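Local coordinates for protein telomeric DNA-binding factor trf1 (Schizosaccharomyces pombe, PDB 6K5S) that probably binds telomeric DNA repeats as a TRF-family factor, its helical domain forming a two-chain assembly in the crystal, at residues A[18-23]-A[48-53]; A[63-68]-A[88-93]. All coordinates share one frame; numbering follows the deposited sequence.

Contact 1: A[18-23]-A[48-53]; sequences NIILSI and KVMNMF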
# COMPACT_ATOMS: atom_id res chain seq x y z
N ASN A 18 -8.40 6.30 3.04
CA ASN A 18 -9.83 6.07 3.17
C ASN A 18 -10.13 5.03 4.26
O ASN A 18 -11.04 5.21 5.08
CB ASN A 18 -10.41 5.62 1.83
CG ASN A 18 -10.46 6.75 0.77
OD1 ASN A 18 -10.47 7.94 1.09
ND2 ASN A 18 -10.55 6.36 -0.50
N ILE A 19 -9.37 3.95 4.30
CA ILE A 19 -9.60 2.94 5.33
C ILE A 19 -9.37 3.53 6.72
O ILE A 19 -10.17 3.33 7.64
CB ILE A 19 -8.72 1.71 5.07
CG1 ILE A 19 -9.17 1.00 3.78
CG2 ILE A 19 -8.72 0.78 6.26
CD1 ILE A 19 -8.18 -0.06 3.26
N ILE A 20 -8.27 4.28 6.88
CA ILE A 20 -7.98 4.87 8.18
C ILE A 20 -9.09 5.84 8.59
O ILE A 20 -9.55 5.84 9.74
CB ILE A 20 -6.60 5.55 8.13
CG1 ILE A 20 -5.52 4.49 7.91
CG2 ILE A 20 -6.34 6.40 9.39
CD1 ILE A 20 -4.19 5.08 7.51
N LEU A 21 -9.54 6.68 7.66
CA LEU A 21 -10.57 7.65 7.99
C LEU A 21 -11.86 6.96 8.42
O LEU A 21 -12.54 7.41 9.35
CB LEU A 21 -10.84 8.57 6.81
CG LEU A 21 -9.71 9.57 6.67
CD1 LEU A 21 -9.77 10.20 5.26
CD2 LEU A 21 -9.81 10.60 7.77
N SER A 22 -12.20 5.87 7.76
CA SER A 22 -13.45 5.19 8.07
C SER A 22 -13.33 4.31 9.31
O SER A 22 -14.33 4.08 9.99
CB SER A 22 -13.92 4.38 6.86
OG SER A 22 -13.12 3.24 6.68
N ILE A 23 -12.12 3.83 9.64
CA ILE A 23 -11.96 3.14 10.91
C ILE A 23 -11.97 4.14 12.06
O ILE A 23 -12.76 4.01 13.01
CB ILE A 23 -10.68 2.28 10.92
CG1 ILE A 23 -10.83 1.08 10.00
CG2 ILE A 23 -10.39 1.78 12.34
CD1 ILE A 23 -9.57 0.21 9.92
N LYS A 48 -1.99 -3.61 10.54
CA LYS A 48 -1.38 -3.84 9.23
C LYS A 48 -1.63 -2.67 8.27
O LYS A 48 -0.74 -2.29 7.50
CB LYS A 48 -1.91 -5.15 8.64
CG LYS A 48 -1.63 -6.37 9.53
CD LYS A 48 -2.17 -7.62 8.88
CE LYS A 48 -1.59 -8.87 9.51
NZ LYS A 48 -2.07 -9.02 10.90
N VAL A 49 -2.84 -2.13 8.28
CA VAL A 49 -3.13 -0.93 7.49
C VAL A 49 -2.22 0.22 7.90
O VAL A 49 -1.64 0.91 7.05
CB VAL A 49 -4.62 -0.55 7.62
CG1 VAL A 49 -4.87 0.83 7.05
CG2 VAL A 49 -5.47 -1.60 6.88
N MET A 50 -2.06 0.44 9.21
CA MET A 50 -1.21 1.54 9.66
C MET A 50 0.25 1.34 9.27
O MET A 50 0.95 2.31 8.96
CB MET A 50 -1.31 1.74 11.17
CG MET A 50 -2.58 2.49 11.59
SD MET A 50 -2.87 4.15 10.88
CE MET A 50 -1.27 4.91 11.10
N ASN A 51 0.73 0.09 9.31
CA ASN A 51 2.10 -0.19 8.91
C ASN A 51 2.32 0.10 7.43
O ASN A 51 3.37 0.62 7.03
CB ASN A 51 2.47 -1.64 9.23
CG ASN A 51 2.70 -1.87 10.71
OD1 ASN A 51 2.86 -0.92 11.48
ND2 ASN A 51 2.71 -3.13 11.12
N MET A 52 1.34 -0.26 6.59
CA MET A 52 1.47 0.10 5.18
C MET A 52 1.37 1.60 5.01
O MET A 52 2.10 2.19 4.20
CB MET A 52 0.42 -0.63 4.34
CG MET A 52 0.78 -2.12 3.98
SD MET A 52 -0.55 -2.99 3.08
CE MET A 52 -1.82 -2.85 4.30
N PHE A 53 0.49 2.25 5.79
CA PHE A 53 0.31 3.69 5.64
C PHE A 53 1.58 4.44 6.01
O PHE A 53 2.02 5.33 5.28
CB PHE A 53 -0.87 4.17 6.48
CG PHE A 53 -1.22 5.62 6.25
CD1 PHE A 53 -1.72 6.04 5.02
CD2 PHE A 53 -1.05 6.57 7.25
CE1 PHE A 53 -2.05 7.37 4.81
CE2 PHE A 53 -1.37 7.89 7.04
CZ PHE A 53 -1.88 8.30 5.81
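I20 meets F53 by laying its CD1 methyl over one face of the ring, a CH-pi contact in which CD1 stands 3.6 Å from the ring centroid and 24° off the normal. The methyl is offset toward the rim and lies nearest CG of F53, at 3.3 Å. The same CD1 reaches SD of M50 at 3.7 Å; chi2 of M50 swings the sulfur to that position. One step back along the isoleucine, CG1 of I20 rests 3.8 Å from CG1 of V49, and that valine methyl also takes CG2 of I19 at 3.9 Å. V49 CG1 thus touches both consecutive isoleucines, placed by a first torsion that sets it anti to its own backbone N (chi1 168°). No hydrogen bond spans the segments, and all five touching residues are buried. Further out, F53 also packs on L13, L16 and S17 of helix 10-24, while M50 leans on A97 and L98; I19 touches L9 of the second subunit. The axes of the short segments 18-23 and 48-53 come within 10.5 Å and cross at -137°, an oblique, broadly antiparallel packing of helices 10-24 and 41-60, as expected in the all-helical TRF family domain.

Contact 2: A[63-68]-A[88-93]; sequences ESFIYS and AIFLAA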
# COMPACT_ATOMS: atom_id res chain seq x y z
N GLU A 63 8.08 15.11 6.58
CA GLU A 63 7.56 15.90 7.68
C GLU A 63 6.28 15.24 8.23
O GLU A 63 6.03 14.05 8.01
CB GLU A 63 7.33 17.34 7.22
CG GLU A 63 8.44 17.93 6.34
CD GLU A 63 9.77 18.06 7.05
OE1 GLU A 63 10.73 18.62 6.45
OE2 GLU A 63 9.90 17.61 8.22
N SER A 64 5.49 16.03 8.97
CA SER A 64 4.28 15.48 9.55
C SER A 64 3.21 15.26 8.49
O SER A 64 2.59 14.20 8.44
CB SER A 64 3.76 16.39 10.65
OG SER A 64 4.61 16.36 11.78
N PHE A 65 3.00 16.24 7.61
CA PHE A 65 1.94 16.21 6.62
C PHE A 65 2.51 16.30 5.20
O PHE A 65 3.71 16.53 4.99
CB PHE A 65 0.92 17.35 6.86
CG PHE A 65 0.16 17.19 8.12
CD1 PHE A 65 -0.99 16.41 8.15
CD2 PHE A 65 0.60 17.80 9.29
CE1 PHE A 65 -1.70 16.25 9.33
CE2 PHE A 65 -0.11 17.64 10.49
CZ PHE A 65 -1.26 16.88 10.50
N ILE A 66 1.62 16.10 4.23
CA ILE A 66 1.98 16.07 2.82
C ILE A 66 1.60 17.39 2.18
O ILE A 66 0.43 17.81 2.25
CB ILE A 66 1.27 14.92 2.09
CG1 ILE A 66 1.56 13.61 2.79
CG2 ILE A 66 1.70 14.86 0.59
CD1 ILE A 66 0.84 12.46 2.17
N TYR A 67 2.57 18.02 1.53
CA TYR A 67 2.37 19.33 0.92
C TYR A 67 2.44 19.13 -0.59
O TYR A 67 3.52 18.98 -1.15
CB TYR A 67 3.41 20.31 1.45
CG TYR A 67 3.43 20.38 2.97
CD1 TYR A 67 2.36 20.93 3.66
CD2 TYR A 67 4.50 19.89 3.70
CE1 TYR A 67 2.36 20.99 5.05
CE2 TYR A 67 4.52 19.95 5.09
CZ TYR A 67 3.45 20.51 5.76
OH TYR A 67 3.47 20.58 7.15
N SER A 68 1.27 19.08 -1.23
CA SER A 68 1.22 18.59 -2.61
C SER A 68 2.04 19.49 -3.53
O SER A 68 2.76 18.99 -4.40
CB SER A 68 -0.23 18.46 -3.10
OG SER A 68 -1.00 19.65 -2.93
N ALA A 88 -6.39 11.82 7.19
CA ALA A 88 -6.14 10.53 7.83
C ALA A 88 -4.96 10.64 8.79
O ALA A 88 -5.00 10.09 9.90
CB ALA A 88 -5.90 9.45 6.78
N ILE A 89 -3.92 11.37 8.38
CA ILE A 89 -2.75 11.60 9.24
C ILE A 89 -3.17 12.33 10.51
O ILE A 89 -2.72 11.98 11.61
CB ILE A 89 -1.67 12.40 8.48
CG1 ILE A 89 -0.99 11.52 7.43
CG2 ILE A 89 -0.59 12.94 9.45
CD1 ILE A 89 -0.15 12.36 6.43
N PHE A 90 -3.99 13.37 10.38
CA PHE A 90 -4.39 14.15 11.55
C PHE A 90 -5.20 13.30 12.52
O PHE A 90 -4.95 13.32 13.74
CB PHE A 90 -5.20 15.37 11.11
CG PHE A 90 -5.33 16.42 12.17
CD1 PHE A 90 -6.27 16.29 13.19
CD2 PHE A 90 -4.52 17.56 12.14
CE1 PHE A 90 -6.40 17.27 14.16
CE2 PHE A 90 -4.64 18.54 13.13
CZ PHE A 90 -5.59 18.39 14.13
N LEU A 91 -6.14 12.51 11.99
CA LEU A 91 -6.99 11.68 12.84
C LEU A 91 -6.18 10.57 13.49
O LEU A 91 -6.40 10.24 14.67
CB LEU A 91 -8.15 11.13 12.02
CG LEU A 91 -9.28 10.40 12.75
CD1 LEU A 91 -9.81 11.26 13.90
CD2 LEU A 91 -10.38 10.06 11.78
N ALA A 92 -5.22 9.99 12.76
CA ALA A 92 -4.38 8.95 13.35
C ALA A 92 -3.47 9.54 14.41
O ALA A 92 -3.24 8.90 15.45
CB ALA A 92 -3.56 8.26 12.27
N ALA A 93 -2.94 10.74 14.17
CA ALA A 93 -2.17 11.43 15.21
C ALA A 93 -2.99 11.60 16.49
O ALA A 93 -2.50 11.34 17.60
CB ALA A 93 -1.70 12.80 14.72
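F65 and I89 run alongside in opposite senses, and here the packing is closest: CE1 of F65 lies 3.5 Å from CG2 of I89. CD1 of the same ring is 3.7 Å from that methyl, so one side of the phenylalanine runs beside it. The I89 CG2 branch, anti to the backbone N, also approaches the backbone oxygen of S64, with 3.6 Å between CG2 and O. Farther along the ring, CZ of F65 comes to 3.7 Å from CD2 of F90, the two phenylalanine side chains set at a slant to each other. With CG anti to the backbone N (chi1 -164°), the F90 ring lies where CD2 meets F65 CZ.

The I66 side is looser: CG1 of I66 stays 4.2 Å from CD1 of I89. I66 also packs on T82, A85 and I71, and the loop backbone has polar ties of its own, since F65 O accepts from T61 OG1 and I66 O from N86 ND2. On the more open side lie S64, partly exposed, and E63, exposed and making no contact with helix residues 88-93. An alanine at F65 would probably open a gap beside I89 CG2 and F90 CD2, which the F65 ring now fills.

The irregular segment 63-68, between helices 41-60 and 76-94, therefore packs its apolar side chains on the latter, while F65 also touches N108 and V112 of helix 102-113, and A88, on the same turn as I89, faces helix 10-24.

In the fold
From the N terminus, helix 10-24 leads through helix 28-36 to helix 41-60, and contact 1 closes this first excursion, 25 residues apart at the nearest ends. Only afterwards does the chain enter loop 63-68, and contact 2 closes the next excursion when helix 76-94 returns beside it, 20 residues apart. The two are in series, neither nesting nor crossing. Their centres lie 13 Å apart, yet they touch: F53 CE2 is 3.7 Å from I89 CG1, and L21 CD2 is 3.7 Å from A88 CA. Helix 76-94 thereby packs against both helices of contact 1, tying helices 10-24, 41-60 and 76-94 together with the intervening loop.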